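Local coordinates for protein ALDH21) (Physcomitrella patens subsp. patens, PDB 5MZ5) that oxidises succinic semialdehyde to succinate with NADP(+) as cofactor, as a member of the aldehyde dehydrogenase family, at residues Q145-E150 with E492-A497; L347-P352 with G393-P398. All coordinates share one frame; numbering follows the deposited sequence.

Contact 1. Residues Q145-E150 with E492-A497; sequences QVAAEE and EGVKYA. With GOL (glycerol), chain G.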
loop_
_atom_site.group_PDB
_atom_site.type_symbol
_atom_site.label_atom_id
_atom_site.label_comp_id
_atom_site.label_asym_id
_atom_site.label_seq_id
_atom_site.Cartn_x
_atom_site.Cartn_y
_atom_site.Cartn_z
ATOM N N GLN A 145 10.856 -17.814 8.301
ATOM C CA GLN A 145 9.413 -17.794 8.541
ATOM C C GLN A 145 8.793 -16.550 7.924
ATOM O O GLN A 145 7.790 -16.677 7.242
ATOM C CB GLN A 145 9.059 -17.933 10.041
ATOM C CG GLN A 145 7.530 -17.979 10.313
ATOM C CD GLN A 145 6.858 -19.173 9.666
ATOM O OE1 GLN A 145 7.364 -20.295 9.704
ATOM N NE2 GLN A 145 5.725 -18.957 9.013
ATOM N N VAL A 146 9.421 -15.360 8.109
ATOM C CA VAL A 146 8.964 -14.105 7.494
ATOM C C VAL A 146 8.998 -14.282 5.956
ATOM O O VAL A 146 8.039 -13.892 5.286
ATOM C CB VAL A 146 9.776 -12.850 7.953
ATOM C CG1 VAL A 146 9.392 -11.610 7.146
ATOM C CG2 VAL A 146 9.591 -12.582 9.448
ATOM N N ALA A 147 10.085 -14.889 5.416
ATOM C CA ALA A 147 10.230 -15.108 3.979
ATOM C C ALA A 147 9.149 -16.022 3.435
ATOM O O ALA A 147 8.604 -15.720 2.371
ATOM C CB ALA A 147 11.615 -15.641 3.640
ATOM N N ALA A 148 8.802 -17.106 4.179
ATOM C CA ALA A 148 7.730 -18.030 3.786
ATOM C C ALA A 148 6.408 -17.258 3.613
ATOM O O ALA A 148 5.710 -17.449 2.615
ATOM C CB ALA A 148 7.562 -19.135 4.839
ATOM N N GLU A 149 6.108 -16.339 4.559
ATOM C CA GLU A 149 4.879 -15.536 4.533
ATOM C C GLU A 149 4.885 -14.491 3.443
ATOM O O GLU A 149 3.837 -14.216 2.860
ATOM C CB GLU A 149 4.638 -14.897 5.910
ATOM C CG GLU A 149 4.464 -15.959 6.970
ATOM C CD GLU A 149 4.592 -15.502 8.401
ATOM O OE1 GLU A 149 4.731 -14.281 8.651
ATOM O OE2 GLU A 149 4.580 -16.390 9.279
ATOM N N GLU A 150 6.062 -13.899 3.176
ATOM C CA GLU A 150 6.244 -12.895 2.136
ATOM C C GLU A 150 6.199 -13.499 0.719
ATOM O O GLU A 150 5.768 -12.814 -0.209
ATOM C CB GLU A 150 7.538 -12.102 2.339
ATOM C CG GLU A 150 7.537 -11.182 3.556
ATOM C CD GLU A 150 6.481 -10.088 3.631
ATOM O OE1 GLU A 150 6.160 -9.663 4.763
ATOM O OE2 GLU A 150 5.997 -9.633 2.571
ATOM N N GLU A 492 18.164 -4.547 4.006
ATOM C CA GLU A 492 17.846 -5.935 4.264
ATOM C C GLU A 492 16.700 -5.913 5.281
ATOM O O GLU A 492 16.167 -4.848 5.595
ATOM C CB GLU A 492 19.061 -6.789 4.635
ATOM C CG GLU A 492 19.909 -7.083 3.406
ATOM C CD GLU A 492 20.978 -8.161 3.509
ATOM O OE1 GLU A 492 21.601 -8.452 2.468
ATOM O OE2 GLU A 492 21.165 -8.753 4.595
ATOM N N GLY A 493 16.272 -7.077 5.714
ATOM C CA GLY A 493 15.001 -7.250 6.397
ATOM C C GLY A 493 14.209 -7.816 5.236
ATOM O O GLY A 493 14.253 -7.262 4.127
ATOM N N VAL A 494 13.635 -9.000 5.431
ATOM C CA VAL A 494 13.099 -9.867 4.381
ATOM C C VAL A 494 12.348 -9.139 3.243
ATOM O O VAL A 494 12.776 -9.277 2.096
ATOM C CB VAL A 494 12.274 -11.042 4.941
ATOM C CG1 VAL A 494 11.713 -11.892 3.814
ATOM C CG2 VAL A 494 13.113 -11.893 5.887
ATOM N N LYS A 495 11.259 -8.381 3.535
ATOM C CA LYS A 495 10.477 -7.741 2.459
ATOM C C LYS A 495 11.276 -6.661 1.684
ATOM O O LYS A 495 11.078 -6.512 0.486
ATOM C CB LYS A 495 9.106 -7.237 2.949
ATOM C CG LYS A 495 9.116 -5.997 3.841
ATOM C CD LYS A 495 7.682 -5.655 4.249
ATOM C CE LYS A 495 7.559 -4.305 4.908
ATOM N NZ LYS A 495 6.310 -4.202 5.712
ATOM N N TYR A 496 12.228 -5.995 2.330
ATOM C CA TYR A 496 13.093 -4.983 1.688
ATOM C C TYR A 496 14.180 -5.645 0.843
ATOM O O TYR A 496 14.447 -5.172 -0.260
ATOM C CB TYR A 496 13.682 -4.015 2.737
ATOM C CG TYR A 496 12.625 -3.464 3.669
ATOM C CD1 TYR A 496 12.288 -4.131 4.846
ATOM C CD2 TYR A 496 11.915 -2.307 3.348
ATOM C CE1 TYR A 496 11.276 -3.659 5.682
ATOM C CE2 TYR A 496 10.894 -1.832 4.174
ATOM C CZ TYR A 496 10.603 -2.494 5.353
ATOM O OH TYR A 496 9.622 -1.997 6.170
ATOM N N ALA A 497 14.806 -6.755 1.350
ATOM C CA ALA A 497 15.803 -7.504 0.568
ATOM C C ALA A 497 15.131 -8.074 -0.686
ATOM O O ALA A 497 15.719 -8.010 -1.766
ATOM C CB ALA A 497 16.416 -8.626 1.388
HETATM C C1 GOL G . 7.879 -7.345 -2.927
HETATM O O1 GOL G . 7.777 -5.923 -2.920
HETATM C C2 GOL G . 7.802 -7.950 -1.544
HETATM O O2 GOL G . 8.223 -6.988 -0.561
HETATM C C3 GOL G . 6.424 -8.493 -1.225
HETATM O O3 GOL G . 6.473 -9.696 -0.433
#

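Contact 2. Residues L347-P352 with G393-P398; sequences LKMGNP and GAFIEP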
loop_
_atom_site.group_PDB
_atom_site.type_symbol
_atom_site.label_atom_id
_atom_site.label_comp_id
_atom_site.label_asym_id
_atom_site.label_seq_id
_atom_site.Cartn_x
_atom_site.Cartn_y
_atom_site.Cartn_z
ATOM N N LEU A 347 30.638 -8.996 33.825
ATOM C CA LEU A 347 30.481 -9.779 32.599
ATOM C C LEU A 347 31.430 -10.964 32.542
ATOM O O LEU A 347 32.636 -10.785 32.658
ATOM C CB LEU A 347 30.583 -8.914 31.329
ATOM C CG LEU A 347 29.528 -7.807 31.127
ATOM C CD1 LEU A 347 29.852 -6.963 29.894
ATOM C CD2 LEU A 347 28.110 -8.379 31.053
ATOM N N LYS A 348 30.878 -12.182 32.406
ATOM C CA LYS A 348 31.676 -13.407 32.361
ATOM C C LYS A 348 32.299 -13.587 30.997
ATOM O O LYS A 348 31.598 -13.693 29.993
ATOM C CB LYS A 348 30.860 -14.648 32.740
ATOM C CG LYS A 348 30.400 -14.640 34.167
ATOM C CD LYS A 348 29.563 -15.830 34.481
ATOM C CE LYS A 348 29.296 -15.856 35.957
ATOM N NZ LYS A 348 28.429 -17.001 36.347
ATOM N N MET A 349 33.629 -13.619 30.978
ATOM C CA MET A 349 34.449 -13.813 29.798
ATOM C C MET A 349 35.106 -15.187 29.911
ATOM O O MET A 349 35.697 -15.514 30.944
ATOM C CB MET A 349 35.512 -12.707 29.696
ATOM C CG MET A 349 36.245 -12.697 28.378
ATOM S SD MET A 349 37.509 -11.416 28.234
ATOM C CE MET A 349 38.795 -12.096 29.247
ATOM N N GLY A 350 34.981 -15.987 28.861
ATOM C CA GLY A 350 35.578 -17.312 28.846
ATOM C C GLY A 350 35.095 -18.212 27.739
ATOM O O GLY A 350 34.736 -17.746 26.654
ATOM N N ASN A 351 35.112 -19.518 28.028
ATOM C CA ASN A 351 34.689 -20.601 27.149
ATOM C C ASN A 351 33.266 -20.338 26.605
ATOM O O ASN A 351 32.311 -20.360 27.384
ATOM C CB ASN A 351 34.766 -21.937 27.901
ATOM C CG ASN A 351 34.418 -23.157 27.086
ATOM O OD1 ASN A 351 33.989 -23.081 25.932
ATOM N ND2 ASN A 351 34.616 -24.319 27.683
ATOM N N PRO A 352 33.116 -20.085 25.276
ATOM C CA PRO A 352 31.782 -19.771 24.731
ATOM C C PRO A 352 30.783 -20.930 24.835
ATOM O O PRO A 352 29.580 -20.695 24.742
ATOM C CB PRO A 352 32.083 -19.345 23.289
ATOM C CG PRO A 352 33.344 -20.067 22.952
ATOM C CD PRO A 352 34.144 -20.014 24.217
ATOM N N GLY A 393 45.398 -13.760 24.633
ATOM C CA GLY A 393 45.264 -14.502 23.382
ATOM C C GLY A 393 44.294 -13.803 22.443
ATOM O O GLY A 393 44.545 -12.670 22.035
ATOM N N ALA A 394 43.158 -14.454 22.127
ATOM C CA ALA A 394 42.118 -13.886 21.265
ATOM C C ALA A 394 41.047 -13.136 22.091
ATOM O O ALA A 394 40.168 -12.486 21.519
ATOM C CB ALA A 394 41.479 -14.975 20.409
ATOM N N PHE A 395 41.148 -13.200 23.431
ATOM C CA PHE A 395 40.236 -12.529 24.350
ATOM C C PHE A 395 40.643 -11.080 24.631
ATOM O O PHE A 395 41.814 -10.794 24.877
ATOM C CB PHE A 395 40.146 -13.293 25.684
ATOM C CG PHE A 395 39.326 -14.560 25.634
ATOM C CD1 PHE A 395 37.952 -14.527 25.844
ATOM C CD2 PHE A 395 39.931 -15.792 25.407
ATOM C CE1 PHE A 395 37.196 -15.706 25.825
ATOM C CE2 PHE A 395 39.167 -16.973 25.385
ATOM C CZ PHE A 395 37.805 -16.918 25.585
ATOM N N ILE A 396 39.655 -10.177 24.590
ATOM C CA ILE A 396 39.779 -8.760 24.924
ATOM C C ILE A 396 38.790 -8.542 26.046
ATOM O O ILE A 396 37.605 -8.867 25.900
ATOM C CB ILE A 396 39.505 -7.797 23.709
ATOM C CG1 ILE A 396 40.661 -7.816 22.687
ATOM C CG2 ILE A 396 39.234 -6.347 24.165
ATOM C CD1 ILE A 396 42.012 -7.041 23.157
ATOM N N GLU A 397 39.268 -7.991 27.160
ATOM C CA GLU A 397 38.420 -7.662 28.308
ATOM C C GLU A 397 37.364 -6.619 27.895
ATOM O O GLU A 397 37.674 -5.750 27.066
ATOM C CB GLU A 397 39.267 -7.081 29.441
ATOM C CG GLU A 397 40.031 -8.123 30.218
ATOM C CD GLU A 397 40.944 -7.568 31.293
ATOM O OE1 GLU A 397 41.324 -8.349 32.194
ATOM O OE2 GLU A 397 41.292 -6.365 31.236
ATOM N N PRO A 398 36.120 -6.681 28.433
ATOM C CA PRO A 398 35.141 -5.615 28.103
ATOM C C PRO A 398 35.722 -4.284 28.614
ATOM O O PRO A 398 36.161 -4.180 29.763
ATOM C CB PRO A 398 33.857 -6.055 28.812
ATOM C CG PRO A 398 34.285 -7.024 29.838
ATOM C CD PRO A 398 35.599 -7.623 29.448
#

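Contact 1. Residues Q145-E150 with E492-A497
Ala-147 and Val-494 bring their backbones close, with CA atoms 6.0 Å apart. Here helix 130-151 meets the first turn of helix 494-500 in the aldehyde dehydrogenase fold. Gly-493 is the N-cap of the second helix, and its carbonyl O accepts the amide of Ala-497. Val-494 carries the apolar part of the contact with both branches. Its CG1, anti to the backbone N (chi1 179°), lies against Ala-147, 3.5 Å from the CA of that residue. Its CG2 turns to Val-146. The two valines pass alongside each other, with CG1 of Val-146 3.7 Å from CB of Val-494. Ala-147 also packs on helices 97-113 and 193-205, so the contact is buried on that flank. The polar end is different. The carboxylate carbon CD of Glu-150 sits 3.9 Å from CB of Lys-495, but the lysine chain runs on past it, and NZ stays 5.5 Å from OE1 of Glu-150. That OE1 instead forms a salt bridge with Arg-153 of the second subunit. A glycerol bridges the two helices: its O3 donates to Glu-150 OE2 at 3.0 Å, and its O2 donates to the carbonyl O of Lys-495 at 3.1 Å.

Contact 2. Residues L347-P352 with G393-P398
Met-349 and Phe-395 form the centre of this contact, a Met-aromatic pair. It joins the loop after helix 333-345 to the start of strand 395-402, in the mixed sheet of the aldehyde dehydrogenase fold. The touching parts of the segments run in nearly opposite directions, 166° apart, and contact is made mainly by side chains reaching between them. The sulfur-aromatic approach is oblique: SD of Met-349 lies 5.2 Å from the ring centroid of Phe-395. CG of Met-349 is anti to the backbone N (chi1 -170°), which sends the chain across to the strand. The chain bends at chi3 (75°), and CE ends beside the strand, 4.3 Å from CG of Glu-397. The ring also has a cation-pi contact with Lys-392, just before the 393-398 segment. In the apolar packing, CG of Met-349 meets CD1 of Phe-395 at 3.6 Å. Further along, CD1 of Leu-347 rests 4.2 Å from CB of Pro-398, and both residues also pack on Phe-313 of helix 301-313. Backbone carbonyls also take part: SD of Met-349 comes 3.5 Å from O of Ile-396. The carbonyl O of Gly-350 lies at the ring edge, near its plane, 3.3 Å from CE1 of Phe-395.

Overall arrangement
Contact 1 and contact 2 lie on opposite sides of the chain's centre, with their own centres 34 Å apart, and they do not touch. They share no helix or strand. Contact 2 is nested inside the long loop that contact 1 closes. Contact 1 is helix against helix, largely buried and nearer the centre. Its aliphatic packing is small. Glu-150 forms a salt bridge with the second subunit, while Lys-495 reaches its neighbouring subunits only weakly. Contact 2 joins a loop to a strand farther out and is only partly buried. It buries more surface, through sulfur, aromatic and proline groups, and no other chain of the assembly touches it.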